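Local coordinates for protein R.Ecl18kI (Enterobacter cloacae, PDB 2GB7) that recognises the double-stranded DNA sequence 5'-CCNGG-3' as a type II restriction endonuclease and cuts it before the first C, at residues F[6-17]-F[103-112]; F[172-180]-F[251-262]. The protein carries 1 engineered substitution. All coordinates share one frame; numbering follows the deposited sequence.

Contact 1 of 2, residues F[6-17]-F[103-112]. With nucleotides of chain A.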
loop_
_atom_site.group_PDB
_atom_site.type_symbol
_atom_site.label_atom_id
_atom_site.label_comp_id
_atom_site.label_asym_id
_atom_site.label_seq_id
_atom_site.Cartn_x
_atom_site.Cartn_y
_atom_site.Cartn_z
ATOM N N PRO F 6 23.906 8.210 -8.075
ATOM C CA PRO F 6 22.537 8.059 -7.545
ATOM C C PRO F 6 22.464 7.786 -6.043
ATOM O O PRO F 6 21.574 8.333 -5.366
ATOM C CB PRO F 6 21.988 6.861 -8.328
ATOM C CG PRO F 6 22.762 6.912 -9.620
ATOM C CD PRO F 6 24.151 7.255 -9.172
ATOM N N GLY F 7 23.368 6.952 -5.524
ATOM C CA GLY F 7 23.358 6.613 -4.091
ATOM C C GLY F 7 23.734 7.811 -3.241
ATOM O O GLY F 7 23.189 8.040 -2.166
ATOM N N GLU F 8 24.680 8.594 -3.737
ATOM C CA GLU F 8 25.083 9.809 -3.044
ATOM C C GLU F 8 23.955 10.831 -2.995
ATOM O O GLU F 8 23.776 11.502 -1.981
ATOM C CB GLU F 8 26.338 10.393 -3.690
ATOM C CG GLU F 8 27.583 9.631 -3.277
ATOM C CD GLU F 8 28.703 9.701 -4.295
ATOM O OE1 GLU F 8 28.793 10.701 -5.042
ATOM O OE2 GLU F 8 29.501 8.742 -4.340
ATOM N N PHE F 9 23.205 10.931 -4.094
ATOM C CA PHE F 9 22.084 11.857 -4.215
ATOM C C PHE F 9 20.986 11.446 -3.238
ATOM O O PHE F 9 20.407 12.295 -2.556
ATOM C CB PHE F 9 21.565 11.859 -5.657
ATOM C CG PHE F 9 20.633 13.009 -5.993
ATOM C CD1 PHE F 9 20.896 14.304 -5.561
ATOM C CD2 PHE F 9 19.517 12.790 -6.799
ATOM C CE1 PHE F 9 20.036 15.356 -5.907
ATOM C CE2 PHE F 9 18.657 13.827 -7.138
ATOM C CZ PHE F 9 18.920 15.110 -6.698
ATOM N N LYS F 10 20.726 10.144 -3.141
ATOM C CA LYS F 10 19.752 9.638 -2.159
ATOM C C LYS F 10 20.138 10.019 -0.736
ATOM O O LYS F 10 19.277 10.436 0.067
ATOM C CB LYS F 10 19.598 8.123 -2.252
ATOM C CG LYS F 10 18.894 7.628 -3.501
ATOM C CD LYS F 10 18.802 6.120 -3.465
ATOM C CE LYS F 10 19.328 5.489 -4.742
ATOM N NZ LYS F 10 19.331 3.990 -4.658
ATOM N N THR F 11 21.424 9.882 -0.418
ATOM C CA THR F 11 21.915 10.182 0.924
ATOM C C THR F 11 21.767 11.666 1.260
ATOM O O THR F 11 21.331 12.028 2.364
ATOM C CB THR F 11 23.356 9.690 1.117
ATOM O OG1 THR F 11 23.366 8.261 0.995
ATOM C CG2 THR F 11 23.886 10.070 2.500
ATOM N N LEU F 12 22.102 12.510 0.290
ATOM C CA LEU F 12 21.915 13.942 0.422
ATOM C C LEU F 12 20.428 14.301 0.599
ATOM O O LEU F 12 20.092 15.118 1.451
ATOM C CB LEU F 12 22.525 14.659 -0.788
ATOM C CG LEU F 12 22.247 16.148 -0.985
ATOM C CD1 LEU F 12 22.864 17.000 0.120
ATOM C CD2 LEU F 12 22.752 16.573 -2.352
ATOM N N ILE F 13 19.557 13.684 -0.199
ATOM C CA ILE F 13 18.118 13.995 -0.176
ATOM C C ILE F 13 17.552 13.704 1.219
ATOM O O ILE F 13 16.829 14.516 1.785
ATOM C CB ILE F 13 17.321 13.214 -1.278
ATOM C CG1 ILE F 13 17.655 13.710 -2.689
ATOM C CG2 ILE F 13 15.802 13.324 -1.060
ATOM C CD1 ILE F 13 17.203 12.755 -3.775
ATOM N N SER F 14 17.936 12.558 1.768
ATOM C CA SER F 14 17.517 12.159 3.114
ATOM C C SER F 14 18.054 13.086 4.200
ATOM O O SER F 14 17.327 13.442 5.126
ATOM C CB SER F 14 17.957 10.723 3.383
ATOM O OG SER F 14 17.163 9.838 2.625
ATOM N N LYS F 15 19.315 13.488 4.069
ATOM C CA LYS F 15 19.942 14.413 5.006
ATOM C C LYS F 15 19.218 15.753 4.979
ATOM O O LYS F 15 18.882 16.308 6.027
ATOM C CB LYS F 15 21.428 14.588 4.667
ATOM C CG LYS F 15 22.235 15.427 5.661
ATOM C CD LYS F 15 23.685 15.514 5.204
ATOM C CE LYS F 15 24.457 16.625 5.914
ATOM N NZ LYS F 15 25.214 16.156 7.125
ATOM N N GLU F 16 18.948 16.237 3.773
ATOM C CA GLU F 16 18.319 17.532 3.567
ATOM C C GLU F 16 16.871 17.530 3.989
ATOM O O GLU F 16 16.412 18.515 4.538
ATOM C CB GLU F 16 18.405 17.961 2.104
ATOM C CG GLU F 16 19.833 18.282 1.643
ATOM C CD GLU F 16 20.361 19.610 2.164
ATOM O OE1 GLU F 16 21.594 19.831 2.055
ATOM O OE2 GLU F 16 19.568 20.451 2.646
ATOM N N ARG F 17 16.158 16.443 3.707
ATOM C CA ARG F 17 14.751 16.339 4.108
ATOM C C ARG F 17 14.610 16.405 5.621
ATOM O O ARG F 17 13.740 17.111 6.136
ATOM C CB ARG F 17 14.110 15.055 3.579
ATOM C CG ARG F 17 12.578 15.101 3.639
ATOM C CD ARG F 17 11.913 13.815 3.162
ATOM N NE ARG F 17 12.358 13.415 1.832
ATOM C CZ ARG F 17 11.872 13.898 0.695
ATOM N NH1 ARG F 17 10.945 14.858 0.716
ATOM N NH2 ARG F 17 12.362 13.455 -0.466
ATOM N N THR F 103 18.052 8.371 -13.355
ATOM C CA THR F 103 17.871 7.635 -12.083
ATOM C C THR F 103 17.816 8.625 -10.926
ATOM O O THR F 103 17.021 8.456 -9.998
ATOM C CB THR F 103 18.991 6.608 -11.856
ATOM O OG1 THR F 103 19.137 5.812 -13.040
ATOM C CG2 THR F 103 18.720 5.717 -10.677
ATOM N N HIS F 104 18.655 9.656 -10.995
ATOM C CA HIS F 104 18.696 10.729 -10.003
ATOM C C HIS F 104 17.344 11.419 -9.842
ATOM O O HIS F 104 16.821 11.521 -8.727
ATOM C CB HIS F 104 19.738 11.781 -10.406
ATOM C CG HIS F 104 21.135 11.257 -10.467
ATOM N ND1 HIS F 104 21.638 10.621 -11.581
ATOM C CD2 HIS F 104 22.146 11.302 -9.567
ATOM C CE1 HIS F 104 22.905 10.304 -11.369
ATOM N NE2 HIS F 104 23.234 10.697 -10.151
ATOM N N ILE F 105 16.797 11.900 -10.958
ATOM C CA ILE F 105 15.540 12.647 -10.973
ATOM C C ILE F 105 14.426 11.741 -10.481
ATOM O O ILE F 105 13.614 12.129 -9.621
ATOM C CB ILE F 105 15.228 13.170 -12.395
ATOM C CG1 ILE F 105 16.272 14.208 -12.789
ATOM C CG2 ILE F 105 13.844 13.824 -12.458
ATOM C CD1 ILE F 105 16.132 14.702 -14.231
ATOM N N TYR F 106 14.409 10.516 -10.992
ATOM C CA TYR F 106 13.425 9.529 -10.545
ATOM C C TYR F 106 13.564 9.253 -9.046
ATOM O O TYR F 106 12.558 9.220 -8.343
ATOM C CB TYR F 106 13.521 8.232 -11.363
ATOM C CG TYR F 106 12.610 7.151 -10.800
ATOM C CD1 TYR F 106 11.250 7.141 -11.058
ATOM C CD2 TYR F 106 13.137 6.141 -9.999
ATOM C CE1 TYR F 106 10.411 6.148 -10.509
ATOM C CE2 TYR F 106 12.316 5.148 -9.456
ATOM C CZ TYR F 106 10.959 5.157 -9.720
ATOM O OH TYR F 106 10.147 4.170 -9.195
ATOM N N ASP F 107 14.782 9.042 -8.553
ATOM C CA ASP F 107 15.001 8.775 -7.128
ATOM C C ASP F 107 14.526 9.903 -6.214
ATOM O O ASP F 107 13.967 9.663 -5.125
ATOM C CB ASP F 107 16.469 8.505 -6.860
ATOM C CG ASP F 107 16.902 7.145 -7.362
ATOM O OD1 ASP F 107 16.024 6.337 -7.760
ATOM O OD2 ASP F 107 18.127 6.901 -7.344
ATOM N N LEU F 108 14.772 11.135 -6.644
ATOM C CA LEU F 108 14.223 12.285 -5.915
ATOM C C LEU F 108 12.701 12.274 -5.871
ATOM O O LEU F 108 12.110 12.446 -4.804
ATOM C CB LEU F 108 14.701 13.594 -6.544
ATOM C CG LEU F 108 14.142 14.908 -5.991
ATOM C CD1 LEU F 108 14.471 15.085 -4.524
ATOM C CD2 LEU F 108 14.693 16.097 -6.777
ATOM N N ALA F 109 12.057 12.121 -7.027
ATOM C CA ALA F 109 10.594 12.114 -7.049
ATOM C C ALA F 109 10.050 10.945 -6.247
ATOM O O ALA F 109 9.070 11.095 -5.517
ATOM C CB ALA F 109 10.085 12.049 -8.467
ATOM N N LEU F 110 10.698 9.792 -6.380
ATOM C CA LEU F 110 10.301 8.621 -5.606
ATOM C C LEU F 110 10.344 8.908 -4.103
ATOM O O LEU F 110 9.374 8.621 -3.391
ATOM C CB LEU F 110 11.169 7.397 -5.923
ATOM C CG LEU F 110 10.891 6.091 -5.153
ATOM C CD1 LEU F 110 9.455 5.596 -5.349
ATOM C CD2 LEU F 110 11.918 5.036 -5.620
ATOM N N SER F 111 11.459 9.476 -3.643
ATOM C CA SER F 111 11.638 9.830 -2.236
ATOM C C SER F 111 10.521 10.781 -1.788
ATOM O O SER F 111 9.941 10.591 -0.704
ATOM C CB SER F 111 13.012 10.484 -2.047
ATOM O OG SER F 111 13.281 10.724 -0.679
ATOM N N ASN F 112 10.226 11.779 -2.628
ATOM C CA ASN F 112 9.089 12.710 -2.406
ATOM C C ASN F 112 7.729 12.045 -2.242
ATOM O O ASN F 112 6.987 12.371 -1.293
ATOM C CB ASN F 112 8.985 13.731 -3.536
ATOM C CG ASN F 112 10.042 14.814 -3.449
ATOM O OD1 ASN F 112 10.820 14.897 -2.493
ATOM N ND2 ASN F 112 10.053 15.671 -4.454
ATOM P P DG A 8 13.861 7.665 1.491
ATOM O OP1 DG A 8 14.417 8.956 0.996
ATOM O OP2 DG A 8 14.725 6.749 2.269
ATOM O "O5'" DG A 8 12.569 8.032 2.343
ATOM C "C5'" DG A 8 11.489 8.717 1.718
ATOM C "C4'" DG A 8 10.376 8.964 2.706
ATOM O "O4'" DG A 8 9.707 7.722 3.025
ATOM C "C3'" DG A 8 10.817 9.565 4.037
ATOM O "O3'" DG A 8 9.846 10.530 4.433
ATOM C "C2'" DG A 8 10.823 8.371 4.976
ATOM C "C1'" DG A 8 9.684 7.531 4.427
ATOM N N9 DG A 8 9.783 6.096 4.673
ATOM C C8 DG A 8 10.798 5.258 4.284
ATOM N N7 DG A 8 10.585 4.012 4.607
ATOM C C5 DG A 8 9.359 4.027 5.257
ATOM C C6 DG A 8 8.609 2.968 5.827
ATOM O O6 DG A 8 8.887 1.763 5.865
ATOM N N1 DG A 8 7.424 3.426 6.392
ATOM C C2 DG A 8 7.013 4.737 6.409
ATOM N N2 DG A 8 5.844 4.983 7.016
ATOM N N3 DG A 8 7.701 5.734 5.874
ATOM C C4 DG A 8 8.856 5.310 5.318
ATOM P P DG A 6 10.384 1.275 -7.120
ATOM O OP1 DG A 6 9.030 1.533 -7.675
ATOM O OP2 DG A 6 11.542 2.052 -7.634
ATOM O "O5'" DG A 6 10.353 1.477 -5.546
ATOM C "C5'" DG A 6 9.213 1.114 -4.777
ATOM C "C4'" DG A 6 9.464 1.458 -3.331
ATOM O "O4'" DG A 6 8.278 1.245 -2.531
ATOM C "C3'" DG A 6 10.572 0.636 -2.671
ATOM O "O3'" DG A 6 11.283 1.498 -1.784
ATOM C "C2'" DG A 6 9.795 -0.388 -1.865
ATOM C "C1'" DG A 6 8.630 0.463 -1.410
ATOM N N9 DG A 6 7.430 -0.223 -0.951
ATOM C C8 DG A 6 7.179 -1.574 -0.893
ATOM N N7 DG A 6 6.000 -1.848 -0.398
ATOM C C5 DG A 6 5.448 -0.604 -0.121
ATOM C C6 DG A 6 4.191 -0.252 0.443
ATOM O O6 DG A 6 3.287 -0.995 0.835
ATOM N N1 DG A 6 4.039 1.129 0.532
ATOM C C2 DG A 6 4.972 2.053 0.140
ATOM N N2 DG A 6 4.632 3.343 0.289
ATOM N N3 DG A 6 6.150 1.738 -0.367
ATOM C C4 DG A 6 6.316 0.404 -0.470
ATOM P P DC A 9 10.159 11.529 5.648
ATOM O OP1 DC A 9 9.439 12.787 5.338
ATOM O OP2 DC A 9 11.618 11.563 5.917
ATOM O "O5'" DC A 9 9.416 10.847 6.880
ATOM C "C5'" DC A 9 7.992 10.818 6.919
ATOM C "C4'" DC A 9 7.505 10.143 8.179
ATOM O "O4'" DC A 9 7.767 8.724 8.098
ATOM C "C3'" DC A 9 8.157 10.626 9.475
ATOM O "O3'" DC A 9 7.205 10.574 10.539
ATOM C "C2'" DC A 9 9.194 9.552 9.755
ATOM C "C1'" DC A 9 8.486 8.308 9.244
ATOM N N1 DC A 9 9.364 7.198 8.845
ATOM C C2 DC A 9 8.897 5.888 8.993
ATOM O O2 DC A 9 7.757 5.705 9.452
ATOM N N3 DC A 9 9.697 4.857 8.633
ATOM C C4 DC A 9 10.914 5.100 8.139
ATOM N N4 DC A 9 11.670 4.056 7.796
ATOM C C5 DC A 9 11.412 6.423 7.977
ATOM C C6 DC A 9 10.613 7.434 8.339
#

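Contact 2 of 2, residues F[172-180]-F[251-262]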
loop_
_atom_site.group_PDB
_atom_site.type_symbol
_atom_site.label_atom_id
_atom_site.label_comp_id
_atom_site.label_asym_id
_atom_site.label_seq_id
_atom_site.Cartn_x
_atom_site.Cartn_y
_atom_site.Cartn_z
ATOM N N ASN F 172 -10.810 -3.996 30.552
ATOM C CA ASN F 172 -12.078 -4.379 29.975
ATOM C C ASN F 172 -12.414 -3.432 28.860
ATOM O O ASN F 172 -12.452 -2.210 29.076
ATOM C CB ASN F 172 -13.202 -4.307 31.010
ATOM C CG ASN F 172 -14.421 -5.093 30.586
ATOM O OD1 ASN F 172 -14.816 -5.089 29.433
ATOM N ND2 ASN F 172 -14.996 -5.828 31.529
ATOM N N LYS F 173 -12.679 -4.002 27.694
ATOM C CA LYS F 173 -12.974 -3.218 26.487
ATOM C C LYS F 173 -14.385 -2.663 26.473
ATOM O O LYS F 173 -14.733 -1.857 25.647
ATOM C CB LYS F 173 -12.694 -4.046 25.216
ATOM C CG LYS F 173 -13.573 -5.309 25.129
ATOM C CD LYS F 173 -13.001 -6.271 24.100
ATOM C CE LYS F 173 -13.681 -7.632 24.260
ATOM N NZ LYS F 173 -13.208 -8.546 23.204
ATOM N N ARG F 174 -15.214 -3.075 27.418
ATOM C CA ARG F 174 -16.526 -2.458 27.555
ATOM C C ARG F 174 -16.433 -0.921 27.705
ATOM O O ARG F 174 -15.571 -0.400 28.425
ATOM C CB ARG F 174 -17.247 -3.083 28.748
ATOM C CG ARG F 174 -18.648 -2.560 29.002
ATOM C CD ARG F 174 -19.387 -3.507 29.947
ATOM N NE ARG F 174 -20.826 -3.205 29.959
ATOM C CZ ARG F 174 -21.717 -3.803 29.163
ATOM N NH1 ARG F 174 -21.345 -4.736 28.304
ATOM N NH2 ARG F 174 -22.989 -3.471 29.237
ATOM N N ASN F 175 -17.320 -0.212 27.001
ATOM C CA ASN F 175 -17.405 1.248 27.044
ATOM C C ASN F 175 -16.168 1.958 26.531
ATOM O O ASN F 175 -15.951 3.114 26.870
ATOM C CB ASN F 175 -17.787 1.764 28.442
ATOM C CG ASN F 175 -19.212 1.377 28.829
ATOM O OD1 ASN F 175 -20.102 1.368 27.984
ATOM N ND2 ASN F 175 -19.436 1.048 30.104
ATOM N N THR F 176 -15.381 1.259 25.700
ATOM C CA THR F 176 -14.249 1.892 25.036
ATOM C C THR F 176 -14.558 2.190 23.561
ATOM O O THR F 176 -15.580 1.728 22.976
ATOM C CB THR F 176 -12.950 1.050 25.135
ATOM O OG1 THR F 176 -13.139 -0.168 24.412
ATOM C CG2 THR F 176 -12.577 0.723 26.618
ATOM N N MET F 177 -13.675 2.970 22.954
ATOM C CA MET F 177 -13.814 3.236 21.513
ATOM C C MET F 177 -12.425 3.169 20.914
ATOM O O MET F 177 -11.473 3.690 21.506
ATOM C CB MET F 177 -14.427 4.620 21.241
ATOM C CG MET F 177 -14.446 4.908 19.757
ATOM S SD MET F 177 -15.247 6.483 19.387
ATOM C CE MET F 177 -16.774 6.137 20.121
ATOM N N LEU F 178 -12.299 2.498 19.764
ATOM C CA LEU F 178 -11.048 2.424 19.035
ATOM C C LEU F 178 -11.233 3.040 17.680
ATOM O O LEU F 178 -12.231 2.784 17.014
ATOM C CB LEU F 178 -10.619 0.965 18.809
ATOM C CG LEU F 178 -10.435 0.123 20.078
ATOM C CD1 LEU F 178 -10.035 -1.274 19.678
ATOM C CD2 LEU F 178 -9.411 0.740 21.002
ATOM N N ILE F 179 -10.250 3.831 17.291
ATOM C CA ILE F 179 -10.267 4.524 16.003
ATOM C C ILE F 179 -9.010 4.240 15.199
ATOM O O ILE F 179 -7.894 4.416 15.711
ATOM C CB ILE F 179 -10.406 6.049 16.194
ATOM C CG1 ILE F 179 -11.643 6.373 17.044
ATOM C CG2 ILE F 179 -10.435 6.765 14.820
ATOM C CD1 ILE F 179 -11.651 7.815 17.600
ATOM N N SER F 180 -9.215 3.803 13.960
ATOM C CA SER F 180 -8.137 3.657 12.943
ATOM C C SER F 180 -8.375 4.700 11.851
ATOM O O SER F 180 -9.485 5.255 11.755
ATOM C CB SER F 180 -8.195 2.260 12.303
ATOM O OG SER F 180 -7.163 2.129 11.307
ATOM N N MET F 251 -19.493 9.969 14.969
ATOM C CA MET F 251 -18.424 9.374 15.758
ATOM C C MET F 251 -18.141 10.164 17.021
ATOM O O MET F 251 -18.007 9.583 18.095
ATOM C CB MET F 251 -17.133 9.221 14.946
ATOM C CG MET F 251 -16.107 8.401 15.719
ATOM S SD MET F 251 -14.590 8.226 14.750
ATOM C CE MET F 251 -13.880 9.831 14.991
ATOM N N LEU F 252 -18.034 11.486 16.904
ATOM C CA LEU F 252 -17.743 12.327 18.071
ATOM C C LEU F 252 -18.854 12.282 19.114
ATOM O O LEU F 252 -18.600 12.274 20.320
ATOM C CB LEU F 252 -17.455 13.760 17.651
ATOM C CG LEU F 252 -15.978 14.066 17.416
ATOM C CD1 LEU F 252 -15.218 14.109 18.753
ATOM C CD2 LEU F 252 -15.255 13.050 16.459
ATOM N N GLN F 253 -20.076 12.225 18.639
ATOM C CA GLN F 253 -21.210 12.122 19.544
ATOM C C GLN F 253 -21.114 10.813 20.333
ATOM O O GLN F 253 -21.283 10.799 21.557
ATOM C CB GLN F 253 -22.499 12.183 18.758
ATOM C CG GLN F 253 -23.702 12.235 19.670
ATOM C CD GLN F 253 -23.683 13.457 20.609
ATOM O OE1 GLN F 253 -23.320 14.568 20.208
ATOM N NE2 GLN F 253 -24.097 13.246 21.866
ATOM N N SER F 254 -20.804 9.724 19.635
ATOM C CA SER F 254 -20.646 8.425 20.303
ATOM C C SER F 254 -19.473 8.459 21.288
ATOM O O SER F 254 -19.587 7.972 22.414
ATOM C CB SER F 254 -20.445 7.338 19.244
ATOM O OG SER F 254 -21.657 7.201 18.512
ATOM N N ALA F 255 -18.367 9.095 20.896
ATOM C CA ALA F 255 -17.197 9.147 21.778
ATOM C C ALA F 255 -17.505 9.934 23.023
ATOM O O ALA F 255 -17.118 9.551 24.125
ATOM C CB ALA F 255 -15.981 9.764 21.053
ATOM N N MET F 256 -18.247 11.020 22.849
ATOM C CA MET F 256 -18.561 11.902 23.956
ATOM C C MET F 256 -19.479 11.165 24.911
ATOM O O MET F 256 -19.273 11.202 26.130
ATOM C CB MET F 256 -19.233 13.167 23.447
ATOM C CG MET F 256 -19.468 14.194 24.535
ATOM S SD MET F 256 -17.974 14.730 25.392
ATOM C CE MET F 256 -18.696 15.518 26.843
ATOM N N GLU F 257 -20.445 10.439 24.358
ATOM C CA GLU F 257 -21.381 9.695 25.222
ATOM C C GLU F 257 -20.662 8.622 26.018
ATOM O O GLU F 257 -20.944 8.469 27.210
ATOM C CB GLU F 257 -22.533 9.085 24.430
ATOM C CG GLU F 257 -23.427 10.120 23.806
ATOM C CD GLU F 257 -24.330 9.565 22.709
ATOM O OE1 GLU F 257 -24.101 8.420 22.231
ATOM O OE2 GLU F 257 -25.266 10.293 22.322
ATOM N N LEU F 258 -19.735 7.898 25.380
ATOM C CA LEU F 258 -18.977 6.852 26.089
ATOM C C LEU F 258 -18.019 7.463 27.095
ATOM O O LEU F 258 -17.849 6.930 28.184
ATOM C CB LEU F 258 -18.194 5.951 25.124
ATOM C CG LEU F 258 -19.011 4.962 24.305
ATOM C CD1 LEU F 258 -18.162 4.382 23.177
ATOM C CD2 LEU F 258 -19.618 3.841 25.163
ATOM N N SER F 259 -17.420 8.599 26.745
ATOM C CA SER F 259 -16.473 9.280 27.620
ATOM C C SER F 259 -17.084 9.681 28.965
ATOM O O SER F 259 -16.405 9.647 29.992
ATOM C CB SER F 259 -15.890 10.510 26.921
ATOM O OG SER F 259 -16.773 11.609 27.014
ATOM N N ARG F 260 -18.366 10.042 28.955
ATOM C CA ARG F 260 -19.055 10.412 30.200
ATOM C C ARG F 260 -19.085 9.276 31.212
ATOM O O ARG F 260 -19.199 9.525 32.415
ATOM C CB ARG F 260 -20.486 10.877 29.942
ATOM C CG ARG F 260 -20.607 12.094 29.069
ATOM C CD ARG F 260 -22.060 12.524 29.061
ATOM N NE ARG F 260 -22.585 12.610 27.704
ATOM C CZ ARG F 260 -22.539 13.697 26.936
ATOM N NH1 ARG F 260 -21.984 14.824 27.376
ATOM N NH2 ARG F 260 -23.057 13.650 25.717
ATOM N N LYS F 261 -19.012 8.041 30.728
ATOM C CA LYS F 261 -18.981 6.871 31.599
ATOM C C LYS F 261 -17.646 6.746 32.349
ATOM O O LYS F 261 -17.527 6.002 33.330
ATOM C CB LYS F 261 -19.297 5.606 30.806
ATOM C CG LYS F 261 -20.604 5.667 30.040
ATOM C CD LYS F 261 -20.727 4.454 29.151
ATOM C CE LYS F 261 -21.879 4.583 28.165
ATOM N NZ LYS F 261 -23.199 4.448 28.817
ATOM N N TRP F 262 -16.660 7.513 31.916
ATOM C CA TRP F 262 -15.333 7.473 32.495
ATOM C C TRP F 262 -15.052 8.688 33.373
ATOM O O TRP F 262 -13.970 8.803 33.959
ATOM C CB TRP F 262 -14.311 7.387 31.368
ATOM C CG TRP F 262 -14.446 6.106 30.635
ATOM C CD1 TRP F 262 -15.088 5.899 29.452
ATOM C CD2 TRP F 262 -13.965 4.835 31.066
ATOM N NE1 TRP F 262 -15.015 4.556 29.102
ATOM C CE2 TRP F 262 -14.320 3.889 30.069
ATOM C CE3 TRP F 262 -13.238 4.406 32.186
ATOM C CZ2 TRP F 262 -13.985 2.529 30.166
ATOM C CZ3 TRP F 262 -12.908 3.062 32.290
ATOM C CH2 TRP F 262 -13.285 2.134 31.284
#

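Contact 1 of 2, residues F[6-17]-F[103-112]
With CG of R17 anti to the backbone N (chi1 -164°) and the chain bent at chi3, the guanidinium swings across to S111 and N112. It grips the amide of N112 end-on: NH1 and NH2 both donate to OD1, and R17 NH2, 2.9 Å from N112 OD1, makes the straighter bond at 156°. OD1 lies in the guanidinium plane, while the amide plane stands almost perpendicular to it. R17 NH2 also donates to OG of S111, at 2.9 Å and tilted out of that plane. In turn S111 OG donates to OP1 of DG8 of chain A, 2.7 Å away, so one hydroxyl joins R17 to a DNA phosphate. The aliphatic CD of R17 passes the DC9 phosphate of chain A; the guanidinium charge nearby probably offsets some of the phosphates' negative charge without bonding them directly. T72, accepting from ND2 of N112, fixes which way that amide is turned.

Apolar packing against L108 fills the middle. CD1 of I13 meets CD1 of L108 at 3.7 Å and also covers a face of the F9 ring, whose edge is turned to the H104 carbonyl oxygen. Towards the N-terminal end, P6 lays CG over a face of the H104 ring in a CH-pi contact, 4.1 Å from the centroid, while NE2 of H104 is hydrogen-bonded to L4 O. K10 brings CE to 3.2 Å from OD2 of D107, its NZ staying beyond salt-bridge distance. With axes 9.5 Å apart at -28°, this is a near-parallel helix pair, apolar in its middle and, at its R17 end, part of a DNA-backbone binding site.

Contact 2 of 2, residues F[172-180]-F[251-262]
The indole of W262 presents its edge to the turn at N175: the N175 carbonyl oxygen lies in the ring plane beside NE1, and R174 O is near the same plane by CZ2. T176 CG2 approaches the ring obliquely, and M163 and P164 also touch the indole. W262 NE1 donates to N175 O at 2.8 Å and nearly straight (169°), though the donor stands above the carbonyl plane. That oxygen belongs to a type II turn, K173 to T176, braced from within by K173 O, which accepts both the backbone N and OG1 of T176; an Asx turn, N172 OD1 to R174 N, leads into it. The flat amide of N175 is crossed at about a right angle by the aliphatic part of K261, with CD 3.4 Å from OD1.

Beyond the turn the contact is apolar. M177, extended through chi1 and chi2 and then bent at chi3 (-58°), turns its terminal methyl in against the helix backbone, CE 3.4 Å from A255 N and SD 3.8 Å from A255 CB. L258 closes over the same methyl, its CD1 3.8 Å from M177 CE. Further along the strand, I179 CD1 and M251 CE meet tip to tip at 4.0 Å.

Strand 177-180 and helix 251-259 run roughly antiparallel (148° between their directions), as a helix packed on a sheet. Flexible thioethers and aliphatic chains give contact without direction, so the near-straight W262-N175 bond is what sets the indole's rotation against the turn.

From the N terminus, helix 6-20 enters contact 1 directly, and the chain passes through a largely helical excursion of 85 residues before helix 102-134 closes that loop. The long helix then runs on to the sheet, where M132 touches I179 and A255 of contact 2. Contact 2 opens at the turn before strand 177-181 and closes 70 residues later, after the parallel strands 204-207, 226-230 and 245-247, on helix 248-259. The loops are therefore in series, neither nested nor crossed. Their centres lie about 44 Å apart on opposite sides of the chain's centre: contact 1 ties the N-terminal helix to helix 102-134 beside the DNA, contact 2 a helix to the sheet.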